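Local coordinates for uncharacterized protein (Bacillus thuringiensis serovar kurstaki, PDB 4XE7), which is a bacterial actin-like protein of the ParM type that probably polymerises into cytoskeletal filaments for plasmid segregation, at residues Thr132-Ala137 and Val148-Gly153. Sequence-based numbering, arbitrary orientation.
Sequences TSMAVA and VPFSGG
Met134 carries the whole helix side of this contact, reaching from helix 123-140 to Val148 and Phe150. The meeting is entirely apolar; no hydrogen bond joins the two segments. Beyond CG the methionine is extended, with chi2 at 177° and chi3 at 178°, and this straight run brings its terminal methyl against both partners although the nearest CA atoms, those of Met134 and Val148, remain 8.3 Å apart. Met134 CE lies 3.9 Å from Val148 CG1, the branch set anti to the backbone N, and Met134 SD comes to 4.1 Å from the same methyl.

The aromatic contact is made at the rim of the ring. Met134 CE sits near the plane of Phe150, 3.8 Å from Phe150 CD1 and 4.1 Å from Phe150 CE1, and the methionine side chain runs roughly perpendicular to that of the phenylalanine. The ring of Phe150 also meets that of Phe15, their planes nearly parallel.

All three touching residues are buried, in a hydrophobic layer between helix and sheet consistent with a subdomain of the actin-like fold. Ile191 of strand 188-200 packs against both Met134 and Val148. Through Met134, helix 123-140 reaches the sheet near strand 145-154, which runs parallel to strand 188-200 and is also bonded through Ser151 to Phe15 of strand 13-17, while Thr132 on the same helix packs on strands 33-45 and 73-79.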
# COMPACT_ATOMS: atom_id res chain seq x y z
N THR A 132 -0.37 -15.94 4.28
CA THR A 132 -0.75 -16.08 2.89
C THR A 132 0.10 -15.17 2.01
O THR A 132 0.53 -15.58 0.92
CB THR A 132 -2.25 -15.76 2.68
OG1 THR A 132 -3.02 -16.71 3.42
CG2 THR A 132 -2.62 -15.84 1.21
N SER A 133 0.38 -13.95 2.49
CA SER A 133 1.19 -13.02 1.70
C SER A 133 2.61 -13.58 1.53
O SER A 133 3.18 -13.52 0.43
CB SER A 133 1.22 -11.63 2.34
OG SER A 133 2.10 -11.57 3.46
N MET A 134 3.16 -14.14 2.61
CA MET A 134 4.46 -14.82 2.55
C MET A 134 4.46 -15.96 1.53
O MET A 134 5.43 -16.15 0.80
CB MET A 134 4.83 -15.41 3.92
CG MET A 134 5.19 -14.42 4.99
SD MET A 134 5.51 -15.26 6.57
CE MET A 134 5.95 -13.82 7.56
N ALA A 135 3.39 -16.74 1.52
CA ALA A 135 3.28 -17.90 0.62
C ALA A 135 3.19 -17.50 -0.83
O ALA A 135 3.77 -18.16 -1.70
CB ALA A 135 2.06 -18.77 0.99
N VAL A 136 2.45 -16.43 -1.10
CA VAL A 136 2.34 -15.94 -2.48
C VAL A 136 3.69 -15.44 -3.01
O VAL A 136 4.08 -15.76 -4.13
CB VAL A 136 1.28 -14.82 -2.61
CG1 VAL A 136 1.25 -14.27 -4.05
CG2 VAL A 136 -0.10 -15.35 -2.22
N ALA A 137 4.41 -14.68 -2.20
CA ALA A 137 5.75 -14.22 -2.60
C ALA A 137 6.70 -15.38 -2.81
O ALA A 137 7.53 -15.37 -3.73
CB ALA A 137 6.32 -13.27 -1.58
N VAL A 148 12.18 -17.35 6.54
CA VAL A 148 11.65 -15.98 6.48
C VAL A 148 12.05 -15.17 7.72
O VAL A 148 11.38 -15.23 8.75
CB VAL A 148 10.11 -15.99 6.37
CG1 VAL A 148 9.56 -14.56 6.34
CG2 VAL A 148 9.67 -16.77 5.16
N PRO A 149 13.15 -14.41 7.62
CA PRO A 149 13.46 -13.53 8.76
C PRO A 149 12.41 -12.42 8.87
O PRO A 149 12.22 -11.65 7.92
CB PRO A 149 14.84 -12.97 8.41
CG PRO A 149 14.93 -13.06 6.91
CD PRO A 149 14.12 -14.28 6.52
N PHE A 150 11.72 -12.35 10.01
CA PHE A 150 10.57 -11.47 10.10
C PHE A 150 10.95 -10.02 10.40
O PHE A 150 11.52 -9.71 11.44
CB PHE A 150 9.59 -11.97 11.17
CG PHE A 150 8.30 -11.21 11.17
CD1 PHE A 150 7.38 -11.41 10.15
CD2 PHE A 150 8.05 -10.24 12.12
CE1 PHE A 150 6.19 -10.69 10.12
CE2 PHE A 150 6.87 -9.51 12.09
CZ PHE A 150 5.95 -9.73 11.08
N SER A 151 10.58 -9.11 9.52
CA SER A 151 10.77 -7.71 9.84
C SER A 151 9.42 -7.02 9.77
O SER A 151 8.85 -6.84 8.70
CB SER A 151 11.78 -7.06 8.88
OG SER A 151 11.89 -5.66 9.10
N GLY A 152 8.89 -6.67 10.93
CA GLY A 152 7.63 -5.97 10.97
C GLY A 152 7.70 -4.72 11.82
O GLY A 152 8.77 -4.17 12.10
N GLY A 153 6.53 -4.26 12.24
CA GLY A 153 6.48 -3.10 13.10
C GLY A 153 5.10 -2.96 13.69
O GLY A 153 4.11 -3.40 13.10